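Side-chain contacts in endo alpha-1,4 polygalactosaminidase (Neosartorya fumigata, PDB 6OJ1), which cleaves alpha-1,4-linked galactosamine polymers at internal bonds, as an endo-acting glycoside hydrolase, and disrupts microbial biofilms: residues A[90-93]-A[94-97]; A[121-124]-A[125-128]; A[165-168]-A[169-173]; A[205-208]-A[209-212]; A[217-220]-A[221-225]. All blocks are in the same frame, centred on the assembly; numbering follows the deposited sequence.

In the fold
All five contacts are local turns, caps or helix segments set around one (beta/alpha)-barrel of family GH114. Contacts 2 and 3 lie side by side, their centres about 11 Å apart, and are joined where Arg127 NH2 meets Ser168 OG at 2.9 Å. Contacts 4 and 5, about 16 Å between centres, meet where Asn205 ND2 approaches Tyr217 CE2 to 3.3 Å. Contacts 1 and 5 are about 32 Å apart, centre to centre, on opposite sides of the chain's centre. A potassium ion is bound by Glu206 of contact 4, and the Glu92 side chain of contact 1 lies about 10 Å from it. Contacts 2 and 3 each border protein-attached glycans.

Contact 1. Residues A[90-93]-A[94-97]; sequences SYEN and WRPD. With EDO (1,2-ethanediol), chain G.
Trp94 lays its indole against the aliphatic part of Glu92. Its chi1 of 61° places CG between the backbone N and the carbonyl carbon, which folds the ring back over the preceding strand. Glu92 CB then sits over one face of the six-membered ring, 3.5 Å from its centroid and 10° off the normal, a CH-pi contact. At the edge of the same ring, near its plane, Asn93 OD1 comes to 3.4 Å from Trp94 CE3, with the Asn93 amide turned almost perpendicular to the indole. Arg95 follows, its N weakly bonded to Glu92 O at 3.3 Å, and grips the Glu92 carboxylate side-on with two nitrogens: NE reaches OE1 at 2.9 Å and NH1 reaches OE2 at 3.1 Å. Both acceptors lie close to the guanidinium plane, yet the arginine comes to the carboxylate from above its plane, the two groups being turned 60° apart. Trp94 NE1 lies over the centre of one guanidinium face. A second salt bridge ties Arg95 NH1 to Asp63, at the end of barrel strand 59-63. Farther along, Asp97 OD2 accepts from O2 of an ethanediol, probably from the crystallisation liquor, at 2.7 Å and also pairs with Arg133 of helix 124-140. Glu92 to Arg95 form a type I beta turn by which the chain leaves strand 90-92, the edge of a small antiparallel sheet.

Contact 2. Residues A[121-124]-A[125-128]; sequences ISSA and NVRQ. With NAG (2-acetamido-2-deoxy-beta-D-glucopyranose), chain C.
Arg127 reaches back along the start of its helix, and its guanidinium points NE at the carbonyl of Ile121. The chain, extended from CG to NE, carries NE back past the helix start to this carbonyl. NE meets Ile121 O at 3.0 Å with an N-H...O angle of 170°; the oxygen lies in the guanidinium plane, and the donor in turn lies in the carbonyl plane. Flat group and carbonyl thus meet edge-on, which fixes the rotation of the guanidinium. NH2 turns to other partners: water 1 accepts from it at 2.8 Å and lies 2.9 Å from Ser122 OG, while Ser168 OG of helix 163-179 makes a further hydrogen bond. Phe172 of that helix adds a cation-pi contact. Ser123 is the N-cap of helix 124-140. Its hydroxyl, anti to its own N (chi1 157°), swings under the first turn and accepts from Val126 N in a nearly straight bond of 3.1 Å and, more weakly, from Asn125 N. Asp105 holds the same hydroxyl through OD1 and binds Asn125 ND2 through OD2, tying the cap to the loop before strand 106-109. The carbonyl of Ser123 is taken up by Arg127 N at 2.9 Å, the first regular bonds of the helix continuing with Gln128 N to Ala124 O. Val126 CG2 lies 3.8 Å from Ser123 CB, and CG1 points at Ile121 CA. A glycan probably linked to Asn120 passes Ser122 O, its C6 3.6 Å away.

Contact 3. Residues A[165-168]-A[169-173]; sequences DSIS and FVNFL. With NAG (2-acetamido-2-deoxy-beta-D-glucopyranose), chain E.
Ile167 and Asn171, one helical turn apart, have similar first torsions: chi1 of -69° in Ile167 and -80° in Asn171 set CG1 and CG respectively opposite the carbonyl carbon. The two side chains therefore run side by side and point the same way, with the second branch of the isoleucine, CG2, 3.7 Å from Asn171 ND2. The amide lies back over the turn it belongs to, ND2 being 3.3 Å from Ile167 O. Its ends are held by helix 193-196 and the loop after it: OD1 accepts from Asn199 ND2 and ND2 donates to Ser195 O, which fixes which way round the amide sits. A glycan residue borders this face, its acetamide methyl C8 3.3 Å from Asn171 OD1 and its O3 3.9 Å from Ile167 CG2. Beneath, the backbone follows the regular alpha-helical pattern from residue i+4 to i. Val170 N reaches Ser166 O at 2.7 Å, and the same oxygen is brushed by Val170 CG2 at 3.2 Å. Ser166 OG bonds to the carbonyl of Val150. Farther round the helix, Leu173 CD1 sits over one face of the Phe169 ring, 3.7 Å above its plane and toward the rim. Helix 163-179 connects strands 144-148 and 183-187 in a beta-alpha-beta unit of the barrel. Phe169 and Leu173 press on Met130 of helix 124-140 and Phe172 on Leu131, whereas Ile167, Val170 and Asn171 pack against Val196 of helix 193-196.

Contact 4. Residues A[205-208]-A[209-212]; sequences NEQC and AQYN. With K (potassium ion), chain H.
Gln207 and Gln210 run side by side in the same direction and join at their amides, NE2 of Gln207 donating to OE1 of Gln210 at 2.8 Å. The bond is somewhat bent: the donor is tilted 33° from the Gln210 carbonyl plane, and the amides are 52° apart. Behind it, Gln207 O is shared by two weak donors, Gln210 N at 3.1 Å and Tyr211 N at 3.3 Å; Tyr211 N also has a weak bond to Cys208 O. Gln210 CG lies over the centre of one face of the Tyr211 ring. The whole forms the loop that follows barrel strand 202-206, started by an Asx motif: Asn205 OD1 accepts Cys208 N at 3.0 Å, in the carbonyl plane and on a lone pair. A disulfide from Cys208 to Cys214 staples the loop to helix 214-217, and Ala209 N is satisfied by Glu231 OE2. At the strand end, Glu206 turns the other way. Its OE1 binds a potassium ion at 3.2 Å, while OE2 accepts from water 2 at 2.7 Å, from water 3 and from Tyr232 OH. Five waters also surround the ion, water 2 at a long distance; waters 2 and 3 link it back to the carboxylate.

Contact 5. Residues A[217-220]-A[221-225]; sequences YAVF and PQNGK
A Schellman motif ends the short, weakly bonded helix 219-222. Lys225 N donates to Phe220 O at 2.8 Å, and Gly224, at positive phi, donates from N to Pro221 O at 2.9 Å. Phe220 O carries a second donor, Asn223 N at 2.9 Å; the two N-H groups come from opposite faces of its plane, neither on a lone pair. The Asn223 side chain adds a bond of its own: with chi1 -69° its amide bends back, and ND2 meets Val219 O at 2.7 Å in a nearly straight bond (174°), the oxygen lying in the amide plane. Val219 CG2 stands 3.4 Å from the same nitrogen. Gln222, extended beyond CG, lies along the Ala218 carbonyl, CG 3.2 Å from Ala218 O, while its N closes the regular bond to that oxygen. Lys225 CB approaches the Phe220 ring at its edge, 4.1 Å from CD2. The ring is buried against Ile193 and Ser203, and Lys225 NZ runs on to Met200 O. Pro221 packs against Val227, at the start of barrel strand 227-231. Glycine at the C-prime position, reversing the chain from a helix into the strand that follows, is characteristic of the Schellman C-cap.

Contact 1. Residues A[90-93]-A[94-97]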
# COMPACT_ATOMS: atom_id res chain seq x y z
N SER A 90 6.11 8.45 -5.57
CA SER A 90 5.59 9.44 -6.51
C SER A 90 5.33 10.77 -5.81
O SER A 90 4.95 10.82 -4.63
CB SER A 90 4.31 8.97 -7.21
OG SER A 90 3.16 9.25 -6.44
N TYR A 91 5.58 11.83 -6.56
CA TYR A 91 5.14 13.18 -6.22
C TYR A 91 3.67 13.35 -6.59
O TYR A 91 3.30 13.11 -7.74
CB TYR A 91 5.99 14.19 -6.97
CG TYR A 91 5.49 15.62 -6.93
CD1 TYR A 91 5.79 16.44 -5.86
CD2 TYR A 91 4.78 16.16 -7.99
CE1 TYR A 91 5.36 17.76 -5.83
CE2 TYR A 91 4.35 17.46 -7.98
CZ TYR A 91 4.65 18.26 -6.89
OH TYR A 91 4.22 19.56 -6.89
N GLU A 92 2.85 13.76 -5.63
CA GLU A 92 1.43 14.04 -5.82
C GLU A 92 1.22 15.53 -5.58
O GLU A 92 1.48 16.00 -4.47
CB GLU A 92 0.57 13.24 -4.84
CG GLU A 92 0.77 11.73 -4.90
CD GLU A 92 0.34 11.04 -3.62
OE1 GLU A 92 0.87 11.37 -2.55
OE2 GLU A 92 -0.55 10.17 -3.69
N ASN A 93 0.75 16.25 -6.60
CA ASN A 93 0.75 17.71 -6.50
C ASN A 93 -0.38 18.25 -5.64
O ASN A 93 -0.51 19.48 -5.52
CB ASN A 93 0.72 18.36 -7.89
CG ASN A 93 -0.65 18.24 -8.58
OD1 ASN A 93 -1.60 17.64 -8.07
ND2 ASN A 93 -0.73 18.83 -9.77
N TRP A 94 -1.18 17.39 -5.02
CA TRP A 94 -2.24 17.87 -4.14
C TRP A 94 -1.92 17.71 -2.66
O TRP A 94 -2.77 18.05 -1.82
CB TRP A 94 -3.56 17.17 -4.46
CG TRP A 94 -3.55 15.69 -4.28
CD1 TRP A 94 -4.00 14.99 -3.19
CD2 TRP A 94 -3.10 14.71 -5.22
NE1 TRP A 94 -3.84 13.64 -3.40
CE2 TRP A 94 -3.30 13.44 -4.64
CE3 TRP A 94 -2.54 14.78 -6.50
CZ2 TRP A 94 -2.95 12.25 -5.29
CZ3 TRP A 94 -2.19 13.60 -7.15
CH2 TRP A 94 -2.40 12.35 -6.54
N ARG A 95 -0.72 17.24 -2.31
CA ARG A 95 -0.44 17.01 -0.90
C ARG A 95 0.01 18.30 -0.23
O ARG A 95 0.57 19.18 -0.88
CB ARG A 95 0.63 15.94 -0.73
CG ARG A 95 0.27 14.58 -1.33
CD ARG A 95 -1.06 14.08 -0.78
NE ARG A 95 -1.27 12.71 -1.20
CZ ARG A 95 -2.28 11.95 -0.80
NH1 ARG A 95 -2.38 10.70 -1.25
NH2 ARG A 95 -3.19 12.44 0.03
N PRO A 96 -0.23 18.43 1.08
CA PRO A 96 0.13 19.69 1.76
C PRO A 96 1.62 19.88 1.93
O PRO A 96 2.04 21.00 2.24
CB PRO A 96 -0.59 19.58 3.12
CG PRO A 96 -0.93 18.13 3.27
CD PRO A 96 -1.14 17.60 1.89
N ASP A 97 2.43 18.84 1.72
CA ASP A 97 3.88 18.95 1.76
C ASP A 97 4.50 18.92 0.37
O ASP A 97 5.71 18.70 0.24
CB ASP A 97 4.50 17.86 2.64
CG ASP A 97 4.26 16.43 2.10
OD1 ASP A 97 3.56 16.26 1.08
OD2 ASP A 97 4.77 15.47 2.72
C1 EDO G . 4.18 16.60 6.90
O1 EDO G . 3.41 17.42 6.02
C2 EDO G . 4.75 15.46 6.09
O2 EDO G . 5.71 15.96 5.15

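Contact 2. Residues A[121-124]-A[125-128]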
# COMPACT_ATOMS: atom_id res chain seq x y z
N ILE A 121 14.02 8.16 -5.49
CA ILE A 121 13.92 7.63 -4.14
C ILE A 121 15.28 7.52 -3.46
O ILE A 121 15.34 7.24 -2.25
CB ILE A 121 13.19 6.27 -4.16
CG1 ILE A 121 13.92 5.27 -5.08
CG2 ILE A 121 11.71 6.48 -4.55
CD1 ILE A 121 13.25 3.87 -5.12
N SER A 122 16.37 7.76 -4.19
CA SER A 122 17.70 7.81 -3.57
C SER A 122 18.05 9.20 -3.06
O SER A 122 19.07 9.35 -2.36
CB SER A 122 18.76 7.37 -4.58
OG SER A 122 18.49 6.05 -5.05
N SER A 123 17.27 10.21 -3.42
CA SER A 123 17.51 11.58 -3.00
C SER A 123 17.39 11.72 -1.49
O SER A 123 16.39 11.29 -0.90
CB SER A 123 16.51 12.50 -3.69
OG SER A 123 16.36 13.70 -2.97
N ALA A 124 18.40 12.35 -0.86
CA ALA A 124 18.31 12.66 0.57
C ALA A 124 17.06 13.48 0.87
O ALA A 124 16.43 13.31 1.93
CB ALA A 124 19.55 13.42 1.05
N ASN A 125 16.69 14.38 -0.03
CA ASN A 125 15.52 15.23 0.22
C ASN A 125 14.23 14.42 0.19
O ASN A 125 13.35 14.61 1.04
CB ASN A 125 15.46 16.36 -0.80
CG ASN A 125 14.44 17.44 -0.42
OD1 ASN A 125 14.50 18.02 0.67
ND2 ASN A 125 13.50 17.70 -1.32
N VAL A 126 14.10 13.52 -0.79
CA VAL A 126 12.94 12.63 -0.84
C VAL A 126 12.88 11.78 0.42
O VAL A 126 11.82 11.63 1.05
CB VAL A 126 12.98 11.77 -2.11
CG1 VAL A 126 11.92 10.63 -2.04
CG2 VAL A 126 12.71 12.65 -3.35
N ARG A 127 14.01 11.19 0.80
CA ARG A 127 14.03 10.35 1.99
C ARG A 127 13.64 11.13 3.24
O ARG A 127 12.89 10.62 4.08
CB ARG A 127 15.40 9.69 2.11
CG ARG A 127 15.55 8.64 1.01
CD ARG A 127 16.79 7.82 1.20
NE ARG A 127 16.83 6.69 0.26
CZ ARG A 127 17.51 5.57 0.51
NH1 ARG A 127 18.16 5.44 1.66
NH2 ARG A 127 17.52 4.59 -0.38
N GLN A 128 14.09 12.39 3.36
CA GLN A 128 13.71 13.18 4.53
C GLN A 128 12.22 13.51 4.51
O GLN A 128 11.58 13.52 5.56
CB GLN A 128 14.54 14.46 4.62
CG GLN A 128 14.27 15.27 5.90
CD GLN A 128 14.52 14.48 7.18
OE1 GLN A 128 15.63 14.01 7.41
NE2 GLN A 128 13.49 14.35 8.02
C1 NAG C . 19.12 10.51 -7.49
C2 NAG C . 20.01 10.97 -8.62
C3 NAG C . 21.42 10.42 -8.44
C4 NAG C . 21.97 10.76 -7.05
C5 NAG C . 20.97 10.41 -5.95
C6 NAG C . 21.36 10.98 -4.60
C7 NAG C . 19.20 11.43 -10.90
C8 NAG C . 18.66 10.83 -12.16
N2 NAG C . 19.47 10.57 -9.91
O3 NAG C . 22.25 10.99 -9.44
O4 NAG C . 23.14 9.97 -6.83
O5 NAG C . 19.67 10.93 -6.25
O6 NAG C . 21.22 12.40 -4.57
O7 NAG C . 19.39 12.63 -10.78
O HOH W 1 17.05 4.38 -3.17

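Contact 3. Residues A[165-168]-A[169-173]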
# COMPACT_ATOMS: atom_id res chain seq x y z
N ASP A 165 17.80 0.24 -6.12
CA ASP A 165 17.34 1.50 -5.54
C ASP A 165 16.10 1.27 -4.69
O ASP A 165 15.99 1.79 -3.57
CB ASP A 165 17.02 2.52 -6.64
CG ASP A 165 18.26 3.04 -7.36
OD1 ASP A 165 19.37 3.06 -6.78
OD2 ASP A 165 18.10 3.45 -8.52
N SER A 166 15.15 0.47 -5.19
CA SER A 166 13.92 0.22 -4.45
C SER A 166 14.18 -0.60 -3.20
O SER A 166 13.55 -0.38 -2.16
CB SER A 166 12.91 -0.48 -5.35
OG SER A 166 12.35 0.45 -6.25
N ILE A 167 15.09 -1.58 -3.30
CA ILE A 167 15.42 -2.40 -2.14
C ILE A 167 15.99 -1.53 -1.03
O ILE A 167 15.57 -1.62 0.13
CB ILE A 167 16.40 -3.52 -2.54
CG1 ILE A 167 15.68 -4.55 -3.43
CG2 ILE A 167 16.92 -4.24 -1.31
CD1 ILE A 167 16.62 -5.43 -4.29
N SER A 168 16.97 -0.67 -1.37
CA SER A 168 17.53 0.25 -0.39
C SER A 168 16.44 1.11 0.22
O SER A 168 16.38 1.30 1.45
CB SER A 168 18.60 1.13 -1.06
OG SER A 168 19.03 2.18 -0.19
N PHE A 169 15.57 1.65 -0.63
CA PHE A 169 14.53 2.59 -0.20
C PHE A 169 13.51 1.89 0.69
O PHE A 169 13.14 2.42 1.75
CB PHE A 169 13.86 3.19 -1.43
CG PHE A 169 12.84 4.27 -1.14
CD1 PHE A 169 13.18 5.41 -0.41
CD2 PHE A 169 11.56 4.16 -1.67
CE1 PHE A 169 12.22 6.42 -0.18
CE2 PHE A 169 10.61 5.17 -1.45
CZ PHE A 169 10.96 6.29 -0.72
N VAL A 170 13.06 0.71 0.27
CA VAL A 170 12.04 -0.00 1.04
C VAL A 170 12.60 -0.41 2.40
O VAL A 170 11.93 -0.27 3.43
CB VAL A 170 11.52 -1.21 0.24
CG1 VAL A 170 10.78 -2.19 1.14
CG2 VAL A 170 10.61 -0.74 -0.92
N ASN A 171 13.85 -0.88 2.45
CA ASN A 171 14.40 -1.24 3.75
C ASN A 171 14.63 -0.01 4.62
O ASN A 171 14.45 -0.08 5.84
CB ASN A 171 15.68 -2.06 3.57
CG ASN A 171 15.39 -3.51 3.25
OD1 ASN A 171 14.50 -4.12 3.86
ND2 ASN A 171 16.13 -4.08 2.30
N PHE A 172 14.99 1.12 4.00
CA PHE A 172 15.07 2.39 4.71
C PHE A 172 13.73 2.77 5.32
O PHE A 172 13.65 3.14 6.50
CB PHE A 172 15.56 3.48 3.75
CG PHE A 172 15.23 4.89 4.18
CD1 PHE A 172 16.06 5.56 5.06
CD2 PHE A 172 14.12 5.55 3.66
CE1 PHE A 172 15.77 6.87 5.44
CE2 PHE A 172 13.82 6.85 4.03
CZ PHE A 172 14.65 7.51 4.93
N LEU A 173 12.66 2.70 4.51
CA LEU A 173 11.32 2.99 5.02
C LEU A 173 10.94 2.04 6.14
O LEU A 173 10.33 2.46 7.13
CB LEU A 173 10.30 2.91 3.88
CG LEU A 173 10.40 3.94 2.75
CD1 LEU A 173 9.37 3.59 1.67
CD2 LEU A 173 10.16 5.37 3.27
C1 NAG E . 20.23 -8.09 4.02
C2 NAG E . 19.37 -7.27 3.03
C3 NAG E . 19.09 -8.05 1.74
C4 NAG E . 20.40 -8.58 1.16
C5 NAG E . 21.12 -9.41 2.22
C6 NAG E . 22.43 -10.01 1.74
C7 NAG E . 17.13 -7.63 4.06
C8 NAG E . 15.95 -6.95 4.69
N2 NAG E . 18.12 -6.82 3.65
O3 NAG E . 18.45 -7.18 0.82
O4 NAG E . 20.24 -9.34 -0.04
O5 NAG E . 21.41 -8.58 3.35
O6 NAG E . 23.49 -9.06 1.78
O7 NAG E . 17.18 -8.85 3.93

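Contact 4. Residues A[205-208]-A[209-212]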
# COMPACT_ATOMS: atom_id res chain seq x y z
N ASN A 205 -1.07 -6.34 -2.68
CA ASN A 205 -1.00 -6.70 -4.08
C ASN A 205 -2.23 -6.22 -4.83
O ASN A 205 -3.36 -6.37 -4.35
CB ASN A 205 -0.87 -8.20 -4.29
CG ASN A 205 -0.99 -8.57 -5.74
OD1 ASN A 205 -2.08 -8.88 -6.22
ND2 ASN A 205 0.11 -8.45 -6.48
N GLU A 206 -2.01 -5.68 -6.02
CA GLU A 206 -3.09 -5.40 -6.96
C GLU A 206 -3.03 -6.36 -8.13
O GLU A 206 -2.00 -6.46 -8.80
CB GLU A 206 -3.02 -3.96 -7.46
CG GLU A 206 -3.31 -2.93 -6.39
CD GLU A 206 -2.92 -1.55 -6.84
OE1 GLU A 206 -1.73 -1.35 -7.16
OE2 GLU A 206 -3.80 -0.67 -6.87
N GLN A 207 -4.13 -7.07 -8.38
CA GLN A 207 -4.40 -7.72 -9.66
C GLN A 207 -3.48 -8.88 -10.00
O GLN A 207 -3.33 -9.20 -11.19
CB GLN A 207 -4.34 -6.70 -10.80
CG GLN A 207 -5.37 -5.58 -10.67
CD GLN A 207 -5.03 -4.40 -11.56
OE1 GLN A 207 -4.23 -3.55 -11.19
NE2 GLN A 207 -5.65 -4.36 -12.73
N CYS A 208 -2.88 -9.56 -9.03
CA CYS A 208 -2.06 -10.71 -9.40
C CYS A 208 -2.89 -11.78 -10.10
O CYS A 208 -2.37 -12.52 -10.94
CB CYS A 208 -1.36 -11.30 -8.18
SG CYS A 208 -2.43 -12.07 -6.94
N ALA A 209 -4.19 -11.87 -9.77
CA ALA A 209 -5.03 -12.88 -10.41
C ALA A 209 -5.22 -12.58 -11.89
O ALA A 209 -5.23 -13.49 -12.72
CB ALA A 209 -6.38 -12.97 -9.69
N GLN A 210 -5.36 -11.30 -12.22
CA GLN A 210 -5.59 -10.88 -13.60
C GLN A 210 -4.36 -11.13 -14.48
O GLN A 210 -4.52 -11.39 -15.68
CB GLN A 210 -5.99 -9.40 -13.60
CG GLN A 210 -6.24 -8.79 -14.97
CD GLN A 210 -6.59 -7.30 -14.88
OE1 GLN A 210 -6.69 -6.73 -13.79
NE2 GLN A 210 -6.78 -6.68 -16.03
N TYR A 211 -3.16 -11.12 -13.90
CA TYR A 211 -1.91 -11.16 -14.67
C TYR A 211 -1.03 -12.36 -14.35
O TYR A 211 0.16 -12.34 -14.65
CB TYR A 211 -1.13 -9.86 -14.46
CG TYR A 211 -1.86 -8.67 -15.03
CD1 TYR A 211 -2.09 -8.58 -16.40
CD2 TYR A 211 -2.33 -7.66 -14.21
CE1 TYR A 211 -2.77 -7.51 -16.93
CE2 TYR A 211 -3.01 -6.58 -14.73
CZ TYR A 211 -3.23 -6.51 -16.10
OH TYR A 211 -3.91 -5.43 -16.62
N ASN A 212 -1.59 -13.41 -13.76
CA ASN A 212 -0.87 -14.67 -13.56
C ASN A 212 0.38 -14.48 -12.71
O ASN A 212 1.44 -15.05 -13.02
CB ASN A 212 -0.49 -15.30 -14.91
CG ASN A 212 -1.46 -16.35 -15.35
OD1 ASN A 212 -1.46 -17.47 -14.83
ND2 ASN A 212 -2.28 -16.02 -16.35
K K H . -1.62 1.41 -8.74
O HOH W 2 -2.86 1.58 -5.63
O HOH W 3 -4.29 1.10 -9.26
O HOH W 4 -1.46 3.81 -6.93
O HOH W 5 0.65 1.32 -10.31
O HOH W 6 0.71 1.34 -7.29

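Contact 5. Residues A[217-220]-A[221-225]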
# COMPACT_ATOMS: atom_id res chain seq x y z
N TYR A 217 3.54 -13.67 -5.04
CA TYR A 217 3.20 -13.05 -3.76
C TYR A 217 2.82 -14.06 -2.69
O TYR A 217 2.78 -13.70 -1.51
CB TYR A 217 2.08 -12.03 -3.99
CG TYR A 217 2.56 -10.93 -4.91
CD1 TYR A 217 3.21 -9.81 -4.39
CD2 TYR A 217 2.42 -11.03 -6.30
CE1 TYR A 217 3.67 -8.80 -5.22
CE2 TYR A 217 2.89 -10.02 -7.14
CZ TYR A 217 3.52 -8.92 -6.59
OH TYR A 217 4.00 -7.91 -7.39
N ALA A 218 2.57 -15.32 -3.07
CA ALA A 218 2.20 -16.36 -2.12
C ALA A 218 3.32 -16.69 -1.13
O ALA A 218 3.05 -17.37 -0.14
CB ALA A 218 1.78 -17.63 -2.86
N VAL A 219 4.55 -16.24 -1.38
CA VAL A 219 5.62 -16.45 -0.42
C VAL A 219 5.36 -15.71 0.90
O VAL A 219 5.89 -16.11 1.94
CB VAL A 219 6.99 -16.04 -1.04
CG1 VAL A 219 7.02 -14.56 -1.40
CG2 VAL A 219 8.13 -16.38 -0.10
N PHE A 220 4.53 -14.67 0.88
CA PHE A 220 4.23 -13.98 2.14
C PHE A 220 3.47 -14.89 3.10
O PHE A 220 3.96 -15.12 4.22
CB PHE A 220 3.50 -12.66 1.87
CG PHE A 220 4.41 -11.53 1.46
CD1 PHE A 220 4.78 -11.37 0.13
CD2 PHE A 220 4.92 -10.66 2.42
CE1 PHE A 220 5.62 -10.34 -0.25
CE2 PHE A 220 5.77 -9.61 2.05
CZ PHE A 220 6.12 -9.45 0.72
N PRO A 221 2.31 -15.46 2.74
CA PRO A 221 1.65 -16.37 3.68
C PRO A 221 2.43 -17.64 3.95
O PRO A 221 2.31 -18.20 5.05
CB PRO A 221 0.29 -16.66 3.01
CG PRO A 221 0.47 -16.29 1.59
CD PRO A 221 1.44 -15.17 1.57
N GLN A 222 3.24 -18.10 3.00
CA GLN A 222 4.14 -19.21 3.27
C GLN A 222 5.11 -18.89 4.40
O GLN A 222 5.61 -19.80 5.06
CB GLN A 222 4.90 -19.61 2.00
CG GLN A 222 3.99 -20.21 0.91
CD GLN A 222 4.65 -20.32 -0.47
OE1 GLN A 222 5.81 -19.96 -0.65
NE2 GLN A 222 3.88 -20.80 -1.44
N ASN A 223 5.36 -17.60 4.65
CA ASN A 223 6.17 -17.16 5.78
C ASN A 223 5.32 -16.48 6.86
O ASN A 223 5.85 -15.67 7.63
CB ASN A 223 7.28 -16.23 5.31
CG ASN A 223 8.33 -16.97 4.51
OD1 ASN A 223 9.33 -17.44 5.06
ND2 ASN A 223 8.11 -17.09 3.20
N GLY A 224 4.03 -16.79 6.92
CA GLY A 224 3.20 -16.27 7.99
C GLY A 224 2.77 -14.83 7.85
O GLY A 224 2.37 -14.22 8.85
N LYS A 225 2.82 -14.26 6.65
CA LYS A 225 2.46 -12.87 6.50
C LYS A 225 1.34 -12.73 5.48
O LYS A 225 1.31 -13.45 4.47
CB LYS A 225 3.69 -12.04 6.07
CG LYS A 225 4.76 -11.99 7.18
CD LYS A 225 6.12 -11.51 6.67
CE LYS A 225 7.14 -11.49 7.81
NZ LYS A 225 8.45 -10.93 7.34